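Long-range contacts in fibrillarin-like rRNA/tRNA 2'-O-methyltransferase (Aeropyrum pernix, PDB 4DF3), which probably uses S-adenosylmethionine to methylate ribose 2'-hydroxyls of rRNA and tRNA at sites chosen by a guide RNA within box C/D ribonucleoprotein particles: residues D11-V19 and L26-V34; V75-I86 and I98-E109. The protein carries 2 engineered substitutions. All blocks are in the same frame, centred on the assembly; numbering follows the deposited sequence.

Contact 1 (D11-V19 and L26-V34); sequences DRWRGVYVV and LRIATKNLV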
# COMPACT_ATOMS: atom_id res chain seq x y z
N ASP A 11 1.38 -14.66 -11.70
CA ASP A 11 2.64 -15.43 -11.79
C ASP A 11 3.78 -14.82 -11.00
O ASP A 11 4.71 -15.55 -10.52
CB ASP A 11 3.07 -15.65 -13.23
CG ASP A 11 2.15 -16.62 -13.94
OD1 ASP A 11 1.81 -17.68 -13.35
OD2 ASP A 11 1.77 -16.30 -15.08
N ARG A 12 3.69 -13.52 -10.77
CA ARG A 12 4.77 -12.81 -10.06
C ARG A 12 4.35 -12.11 -8.74
O ARG A 12 5.15 -12.06 -7.77
CB ARG A 12 5.35 -11.78 -10.99
CG ARG A 12 6.03 -12.41 -12.20
CD ARG A 12 6.45 -11.41 -13.24
NE ARG A 12 5.37 -10.73 -13.96
CZ ARG A 12 5.08 -9.45 -13.78
NH1 ARG A 12 5.80 -8.75 -12.90
NH2 ARG A 12 4.13 -8.88 -14.48
N TRP A 13 3.14 -11.53 -8.74
CA TRP A 13 2.61 -10.82 -7.52
C TRP A 13 1.94 -11.88 -6.66
O TRP A 13 0.74 -12.14 -6.77
CB TRP A 13 1.62 -9.73 -7.87
CG TRP A 13 1.98 -8.86 -9.05
CD1 TRP A 13 3.23 -8.47 -9.40
CD2 TRP A 13 1.08 -8.15 -9.91
NE1 TRP A 13 3.18 -7.61 -10.48
CE2 TRP A 13 1.88 -7.40 -10.82
CE3 TRP A 13 -0.31 -8.10 -10.05
CZ2 TRP A 13 1.33 -6.63 -11.82
CZ3 TRP A 13 -0.88 -7.35 -11.06
CH2 TRP A 13 -0.04 -6.62 -11.97
N ARG A 14 2.74 -12.51 -5.80
CA ARG A 14 2.24 -13.61 -4.95
C ARG A 14 1.15 -13.04 -4.03
O ARG A 14 1.33 -11.98 -3.50
CB ARG A 14 3.37 -14.17 -4.10
CG ARG A 14 4.43 -14.94 -4.88
CD ARG A 14 5.10 -16.00 -3.94
NE ARG A 14 6.30 -16.58 -4.54
CZ ARG A 14 6.35 -17.77 -5.11
NH1 ARG A 14 5.25 -18.57 -5.13
NH2 ARG A 14 7.50 -18.17 -5.63
N GLY A 15 0.07 -13.79 -3.80
CA GLY A 15 -1.03 -13.34 -2.90
C GLY A 15 -2.05 -12.43 -3.65
O GLY A 15 -3.00 -11.91 -3.05
N VAL A 16 -1.78 -12.17 -4.91
CA VAL A 16 -2.66 -11.38 -5.76
C VAL A 16 -3.17 -12.34 -6.84
O VAL A 16 -2.38 -13.14 -7.37
CB VAL A 16 -1.96 -10.16 -6.40
CG1 VAL A 16 -3.03 -9.33 -7.24
CG2 VAL A 16 -1.28 -9.25 -5.25
N TYR A 17 -4.44 -12.20 -7.18
CA TYR A 17 -5.20 -13.15 -8.02
C TYR A 17 -5.85 -12.43 -9.16
O TYR A 17 -6.37 -11.32 -8.99
CB TYR A 17 -6.30 -13.85 -7.18
CG TYR A 17 -5.69 -14.71 -6.07
CD1 TYR A 17 -5.46 -16.09 -6.30
CD2 TYR A 17 -5.31 -14.15 -4.85
CE1 TYR A 17 -4.86 -16.90 -5.34
CE2 TYR A 17 -4.69 -14.96 -3.85
CZ TYR A 17 -4.48 -16.34 -4.15
OH TYR A 17 -3.91 -17.13 -3.22
N VAL A 18 -5.66 -12.99 -10.34
CA VAL A 18 -6.23 -12.46 -11.54
C VAL A 18 -7.60 -13.08 -11.69
O VAL A 18 -7.77 -14.37 -11.59
CB VAL A 18 -5.33 -12.75 -12.78
CG1 VAL A 18 -6.09 -12.41 -14.07
CG2 VAL A 18 -4.00 -11.92 -12.69
N VAL A 19 -8.59 -12.21 -11.82
CA VAL A 19 -10.01 -12.61 -11.79
C VAL A 19 -10.61 -12.26 -13.17
O VAL A 19 -10.55 -11.12 -13.58
CB VAL A 19 -10.80 -11.90 -10.63
CG1 VAL A 19 -12.34 -12.21 -10.70
CG2 VAL A 19 -10.23 -12.26 -9.27
N LEU A 26 -11.00 -8.14 -16.73
CA LEU A 26 -10.16 -8.72 -15.73
C LEU A 26 -10.03 -7.75 -14.56
O LEU A 26 -10.15 -6.52 -14.71
CB LEU A 26 -8.79 -9.05 -16.32
CG LEU A 26 -8.59 -10.23 -17.30
CD1 LEU A 26 -7.11 -10.21 -17.79
CD2 LEU A 26 -8.90 -11.57 -16.66
N ARG A 27 -9.82 -8.34 -13.37
CA ARG A 27 -9.62 -7.58 -12.12
C ARG A 27 -8.53 -8.28 -11.33
O ARG A 27 -8.14 -9.38 -11.68
CB ARG A 27 -10.92 -7.60 -11.32
CG ARG A 27 -12.09 -7.00 -12.06
CD ARG A 27 -11.91 -5.46 -12.09
NE ARG A 27 -13.17 -4.81 -12.42
CZ ARG A 27 -13.76 -4.91 -13.61
NH1 ARG A 27 -13.15 -5.61 -14.59
NH2 ARG A 27 -14.92 -4.29 -13.81
N ILE A 28 -7.98 -7.62 -10.31
CA ILE A 28 -7.11 -8.31 -9.39
C ILE A 28 -7.77 -8.34 -8.06
O ILE A 28 -8.70 -7.56 -7.81
CB ILE A 28 -5.72 -7.67 -9.27
CG1 ILE A 28 -5.84 -6.16 -9.02
CG2 ILE A 28 -4.91 -8.03 -10.54
CD1 ILE A 28 -4.46 -5.46 -8.67
N ALA A 29 -7.34 -9.27 -7.20
CA ALA A 29 -8.08 -9.48 -5.95
C ALA A 29 -7.06 -10.10 -4.96
O ALA A 29 -6.02 -10.60 -5.37
CB ALA A 29 -9.24 -10.42 -6.14
N THR A 30 -7.34 -9.97 -3.66
CA THR A 30 -6.56 -10.68 -2.68
C THR A 30 -7.49 -11.75 -1.99
O THR A 30 -8.68 -11.68 -2.05
CB THR A 30 -5.98 -9.76 -1.66
OG1 THR A 30 -7.01 -8.89 -1.13
CG2 THR A 30 -4.86 -9.01 -2.26
N LYS A 31 -6.89 -12.75 -1.35
CA LYS A 31 -7.68 -13.75 -0.64
C LYS A 31 -8.06 -13.18 0.71
O LYS A 31 -7.18 -12.74 1.49
CB LYS A 31 -6.85 -15.02 -0.45
CG LYS A 31 -7.69 -16.18 0.10
CD LYS A 31 -6.81 -17.46 0.21
CE LYS A 31 -6.67 -18.06 -1.21
NZ LYS A 31 -5.90 -19.38 -1.20
N ASN A 32 -9.35 -13.25 1.00
CA ASN A 32 -9.86 -12.59 2.18
C ASN A 32 -9.31 -13.23 3.47
O ASN A 32 -9.59 -14.41 3.77
CB ASN A 32 -11.40 -12.56 2.14
CG ASN A 32 -11.99 -11.51 3.11
OD1 ASN A 32 -11.27 -10.96 3.95
ND2 ASN A 32 -13.30 -11.19 2.96
N LEU A 33 -8.53 -12.47 4.25
CA LEU A 33 -8.09 -13.00 5.58
C LEU A 33 -9.26 -13.19 6.54
O LEU A 33 -9.13 -13.95 7.52
CB LEU A 33 -7.12 -12.06 6.26
CG LEU A 33 -6.32 -12.57 7.46
CD1 LEU A 33 -5.44 -13.77 7.08
CD2 LEU A 33 -5.45 -11.40 7.97
N VAL A 34 -10.35 -12.44 6.33
CA VAL A 34 -11.52 -12.53 7.23
C VAL A 34 -12.77 -12.80 6.40
O VAL A 34 -13.53 -11.84 6.12
CB VAL A 34 -11.74 -11.26 8.02
CG1 VAL A 34 -12.88 -11.53 9.09
CG2 VAL A 34 -10.49 -10.91 8.76
O HOH W 1 -4.09 -12.50 -0.69

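Contact 2 (V75-I86 and I98-E109); sequences VKEGDRILYLGI and IIGPRGRIYGVE. With SAM (S-adenosylmethionine), chain C.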
# COMPACT_ATOMS: atom_id res chain seq x y z
N VAL A 75 5.56 -6.50 -1.24
CA VAL A 75 4.81 -6.88 -0.03
C VAL A 75 4.64 -8.42 -0.10
O VAL A 75 4.04 -8.95 -1.06
CB VAL A 75 3.36 -6.22 0.01
CG1 VAL A 75 2.53 -6.76 1.24
CG2 VAL A 75 3.42 -4.68 0.08
N LYS A 76 5.16 -9.11 0.93
CA LYS A 76 5.21 -10.59 1.00
C LYS A 76 4.57 -11.17 2.25
O LYS A 76 4.55 -10.54 3.32
CB LYS A 76 6.65 -11.09 1.08
CG LYS A 76 7.57 -10.71 -0.10
CD LYS A 76 7.36 -11.69 -1.24
CE LYS A 76 8.03 -11.19 -2.52
NZ LYS A 76 7.50 -12.04 -3.69
N GLU A 77 4.12 -12.42 2.11
CA GLU A 77 3.65 -13.18 3.27
C GLU A 77 4.60 -13.03 4.47
O GLU A 77 5.83 -13.18 4.35
CB GLU A 77 3.51 -14.65 2.89
CG GLU A 77 2.98 -15.48 4.06
CD GLU A 77 3.03 -16.98 3.74
OE1 GLU A 77 3.70 -17.36 2.75
OE2 GLU A 77 2.42 -17.76 4.50
N GLY A 78 4.01 -12.68 5.60
CA GLY A 78 4.77 -12.47 6.87
C GLY A 78 5.49 -11.15 7.14
O GLY A 78 6.14 -10.99 8.19
N ASP A 79 5.46 -10.24 6.17
CA ASP A 79 6.12 -8.97 6.31
C ASP A 79 5.54 -8.18 7.51
O ASP A 79 4.35 -8.22 7.78
CB ASP A 79 5.89 -8.09 5.08
CG ASP A 79 6.87 -8.36 3.96
OD1 ASP A 79 7.75 -9.20 4.13
OD2 ASP A 79 6.72 -7.71 2.88
N ARG A 80 6.42 -7.42 8.13
CA ARG A 80 6.05 -6.37 9.04
C ARG A 80 6.24 -5.07 8.24
O ARG A 80 7.33 -4.86 7.63
CB ARG A 80 7.06 -6.37 10.18
CG ARG A 80 7.16 -7.71 10.94
CD ARG A 80 5.88 -8.12 11.53
NE ARG A 80 5.85 -9.54 11.93
CZ ARG A 80 5.99 -9.99 13.18
NH1 ARG A 80 6.17 -9.15 14.21
NH2 ARG A 80 5.93 -11.30 13.41
N ILE A 81 5.20 -4.21 8.24
CA ILE A 81 5.14 -3.04 7.36
C ILE A 81 4.80 -1.81 8.19
O ILE A 81 3.84 -1.82 9.00
CB ILE A 81 4.03 -3.22 6.28
CG1 ILE A 81 4.40 -4.36 5.31
CG2 ILE A 81 3.84 -1.96 5.45
CD1 ILE A 81 3.22 -4.78 4.45
N LEU A 82 5.57 -0.74 8.00
CA LEU A 82 5.20 0.51 8.62
C LEU A 82 4.43 1.29 7.54
O LEU A 82 4.97 1.63 6.49
CB LEU A 82 6.44 1.30 9.04
CG LEU A 82 6.19 2.76 9.52
CD1 LEU A 82 5.20 2.74 10.69
CD2 LEU A 82 7.58 3.35 9.99
N TYR A 83 3.19 1.62 7.85
CA TYR A 83 2.31 2.29 6.88
C TYR A 83 1.98 3.71 7.38
O TYR A 83 1.26 3.85 8.39
CB TYR A 83 1.04 1.46 6.73
CG TYR A 83 0.16 1.84 5.54
CD1 TYR A 83 -0.43 0.85 4.79
CD2 TYR A 83 -0.13 3.17 5.22
CE1 TYR A 83 -1.32 1.19 3.78
CE2 TYR A 83 -0.98 3.54 4.14
CZ TYR A 83 -1.59 2.52 3.46
OH TYR A 83 -2.46 2.81 2.43
N LEU A 84 2.53 4.70 6.68
CA LEU A 84 2.37 6.10 7.06
C LEU A 84 1.16 6.63 6.32
O LEU A 84 1.17 6.67 5.06
CB LEU A 84 3.62 6.95 6.80
CG LEU A 84 4.92 6.48 7.51
CD1 LEU A 84 6.05 7.44 7.20
CD2 LEU A 84 4.76 6.24 8.99
N GLY A 85 0.10 6.98 7.06
CA GLY A 85 -1.08 7.55 6.40
C GLY A 85 -2.12 6.49 6.05
O GLY A 85 -2.68 6.52 4.93
N ILE A 86 -2.40 5.59 6.98
CA ILE A 86 -3.16 4.37 6.70
C ILE A 86 -4.64 4.76 6.40
O ILE A 86 -5.34 3.97 5.76
CB ILE A 86 -2.98 3.26 7.82
CG1 ILE A 86 -3.87 2.03 7.52
CG2 ILE A 86 -3.41 3.75 9.22
CD1 ILE A 86 -3.76 0.89 8.53
N ILE A 98 -2.40 -10.18 2.13
CA ILE A 98 -1.17 -10.77 1.54
C ILE A 98 -0.22 -11.24 2.59
O ILE A 98 0.30 -12.37 2.53
CB ILE A 98 -0.50 -9.73 0.60
CG1 ILE A 98 -1.46 -9.50 -0.59
CG2 ILE A 98 0.85 -10.20 0.04
CD1 ILE A 98 -1.10 -8.21 -1.36
N ILE A 99 -0.02 -10.39 3.60
CA ILE A 99 0.98 -10.71 4.64
C ILE A 99 0.56 -11.83 5.54
O ILE A 99 1.42 -12.53 6.10
CB ILE A 99 1.42 -9.48 5.50
CG1 ILE A 99 0.32 -9.00 6.42
CG2 ILE A 99 1.97 -8.37 4.57
CD1 ILE A 99 0.66 -7.61 7.13
N GLY A 100 -0.77 -12.02 5.67
CA GLY A 100 -1.32 -13.16 6.44
C GLY A 100 -1.17 -12.97 7.95
O GLY A 100 -0.73 -11.93 8.41
N PRO A 101 -1.54 -14.00 8.73
CA PRO A 101 -1.59 -13.90 10.23
C PRO A 101 -0.28 -13.61 10.95
O PRO A 101 -0.32 -13.02 12.07
CB PRO A 101 -2.09 -15.29 10.64
CG PRO A 101 -1.56 -16.21 9.57
CD PRO A 101 -1.86 -15.36 8.26
N ARG A 102 0.86 -14.00 10.36
CA ARG A 102 2.18 -13.71 10.93
C ARG A 102 2.82 -12.35 10.54
O ARG A 102 3.85 -11.94 11.08
CB ARG A 102 3.17 -14.86 10.64
CG ARG A 102 2.79 -16.23 11.25
CD ARG A 102 3.98 -17.22 10.99
NE ARG A 102 3.86 -17.84 9.66
CZ ARG A 102 4.28 -17.31 8.50
NH1 ARG A 102 4.09 -17.98 7.36
NH2 ARG A 102 4.92 -16.13 8.47
N GLY A 103 2.20 -11.63 9.61
CA GLY A 103 2.65 -10.29 9.31
C GLY A 103 2.00 -9.26 10.21
O GLY A 103 1.12 -9.57 11.00
N ARG A 104 2.45 -8.02 10.08
CA ARG A 104 1.83 -6.92 10.79
C ARG A 104 1.87 -5.69 9.91
O ARG A 104 2.88 -5.39 9.24
CB ARG A 104 2.58 -6.59 12.06
CG ARG A 104 2.57 -7.65 13.09
CD ARG A 104 2.91 -7.05 14.44
NE ARG A 104 2.61 -8.06 15.44
CZ ARG A 104 3.04 -8.06 16.69
NH1 ARG A 104 3.79 -7.06 17.14
NH2 ARG A 104 2.68 -9.05 17.50
N ILE A 105 0.81 -4.91 9.95
CA ILE A 105 0.90 -3.53 9.45
C ILE A 105 0.76 -2.57 10.61
O ILE A 105 -0.30 -2.56 11.33
CB ILE A 105 -0.26 -3.22 8.57
CG1 ILE A 105 -0.21 -4.08 7.36
CG2 ILE A 105 -0.21 -1.73 8.10
CD1 ILE A 105 -1.39 -4.07 6.67
N TYR A 106 1.79 -1.75 10.82
CA TYR A 106 1.71 -0.73 11.83
C TYR A 106 1.20 0.49 11.12
O TYR A 106 1.90 1.06 10.22
CB TYR A 106 3.09 -0.46 12.42
CG TYR A 106 3.64 -1.63 13.19
CD1 TYR A 106 3.35 -1.78 14.58
CD2 TYR A 106 4.57 -2.49 12.58
CE1 TYR A 106 3.93 -2.85 15.31
CE2 TYR A 106 5.11 -3.55 13.30
CZ TYR A 106 4.78 -3.71 14.66
OH TYR A 106 5.35 -4.75 15.41
N GLY A 107 -0.04 0.87 11.44
CA GLY A 107 -0.70 1.91 10.65
C GLY A 107 -0.75 3.22 11.37
O GLY A 107 -1.54 3.38 12.28
N VAL A 108 0.05 4.17 10.91
CA VAL A 108 0.10 5.52 11.50
C VAL A 108 -0.89 6.45 10.82
O VAL A 108 -0.88 6.61 9.62
CB VAL A 108 1.55 6.09 11.40
CG1 VAL A 108 1.65 7.56 11.99
CG2 VAL A 108 2.55 5.13 12.02
N GLU A 109 -1.69 7.14 11.62
CA GLU A 109 -2.75 8.02 11.13
C GLU A 109 -2.95 9.05 12.22
O GLU A 109 -3.06 8.64 13.42
CB GLU A 109 -4.06 7.21 10.96
CG GLU A 109 -5.33 8.04 10.71
CD GLU A 109 -5.18 8.97 9.53
OE1 GLU A 109 -4.83 8.52 8.37
OE2 GLU A 109 -5.31 10.19 9.77
N SAM C . -3.12 5.20 2.17
CA SAM C . -4.61 5.32 2.17
C SAM C . -5.14 4.26 1.20
O SAM C . -4.49 3.91 0.20
OXT SAM C . -6.23 3.73 1.42
CB SAM C . -5.11 6.73 1.70
CG SAM C . -4.35 7.74 2.55
SD SAM C . -5.07 9.40 2.65
CE SAM C . -4.43 9.86 1.02
C5' SAM C . -3.84 10.26 3.70
C4' SAM C . -4.08 10.06 5.20
O4' SAM C . -2.95 10.43 5.99
C3' SAM C . -5.23 10.85 5.82
O3' SAM C . -6.08 9.86 6.40
C2' SAM C . -4.60 11.86 6.79
O2' SAM C . -5.39 12.06 7.94
C1' SAM C . -3.29 11.18 7.16
N9 SAM C . -2.16 12.10 7.42
C8 SAM C . -1.82 13.31 6.80
N7 SAM C . -0.66 13.79 7.41
C5 SAM C . -0.29 12.93 8.37
C6 SAM C . 0.79 12.92 9.24
N6 SAM C . 1.75 13.92 9.31
N1 SAM C . 0.80 11.79 10.05
C2 SAM C . -0.09 10.74 10.11
N3 SAM C . -1.15 10.77 9.22
C4 SAM C . -1.23 11.86 8.41

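Contact 1 (D11-V19 and L26-V34)
Tyr17 and Ala29 face each other as a hydrogen-bonded antiparallel pair: Tyr17 N reaches Ala29 O at 2.9 Å, while the return bond from Ala29 N to Tyr17 O is bent and weak. Val19 and Arg27 form the next such pair, both of its bonds straighter. The phenol of Tyr17 swings back along its own strand (CG anti to the carbonyl carbon, chi1 -64°), which puts Ala29 O in the ring plane at its edge and lets Lys31 CE come within 3.5 Å of Tyr17 OH. Lys31 NZ goes on to a salt bridge with Glu50. On this same face Val19 CG2 meets Ala29 CB at 3.8 Å. This is a beta hairpin, the second and third strands of the N-terminal antiparallel sheet, and its other face carries Val16, Val18 and Ile28. There Val16 CG1 packs against Ile28 CB at 3.8 Å, and the six-membered ring of Trp13 offers its edge, through CZ3, to Ile28 CG2. Where the strands splay, a water bridges them, donating to Gly15 O at 2.7 Å and accepting from Lys31 N. Farther out, Tyr52 of strand 50-54 meets Tyr17 edge-to-face, and Thr30 OG1 is hydrogen-bonded to Asp97 and His94 of helix 90-99.

Contact 2 (V75-I86 and I98-E109)
A right-handed beta-alpha-beta crossover of the Rossmann-like methyltransferase fold brings strands 80-84 and 104-109 side by side, with Ile81 N hydrogen-bonded to Arg104 O and Tyr106 N to Ile81 O. The parallel pairing runs on to Val108 O, which accepts from both Gly85 N and Ile86 N, the latter from above the carbonyl plane. On one face Leu82 CD1 and Leu84 CD2 close on Val108 CG2, at 3.8 and 3.9 Å; on the other, Tyr83 CB touches Ile105 CG2 and Ile86 CG2 lies 3.5 Å from Gly107 C. The C-terminal ends of these strands form part of the S-adenosylmethionine pocket. The ligand amino N lies at the edge of the Tyr83 ring, in its plane, so close to Tyr83 OH that the exact length of the bond is doubtful; Gly85 O accepts from the same N. Glu109 grips the ribose with both oxygens, OE2 to O2' at 2.6 Å and OE1 to O3' at 2.7 Å. At the far end Gly78 N binds Ile99 O in the carbonyl plane, while Glu77 OE2 forms a salt bridge with Arg102 NH1. The Arg80 side chain, bent at chi2 (-59°), lays CD 3.7 Å from Arg104 CB and aims NE and NH2 at Arg102 O through two weak bonds. Arg80 NH1 makes a salt bridge with Glu146, which is also hydrogen-bonded to Tyr106 OH. An alanine here is likely to leave Arg102 O without these donors and Glu146 without its Arg80 partner.

Overall arrangement
Contact 1 closes before contact 2 opens along the chain, and their centres lie about 17 Å apart. Each belongs to a different sheet: the hairpin of contact 1 to the five-stranded antiparallel sheet, the crossover of contact 2 to the seven-stranded mixed sheet. Helix 90-99 joins them, since its last turn supplies Ile98 to contact 2 and that same side chain packs on the hairpin, its CG1 3.8 Å from Thr30 CG2 and its CD1 4.0 Å from Val16 CG2. The helix thus links the two strands of the crossover while docking the N-terminal sheet. The cofactor is bound at the opposite end of the crossover from this junction, in part by residues of contact 2; contact 1 stays clear of it.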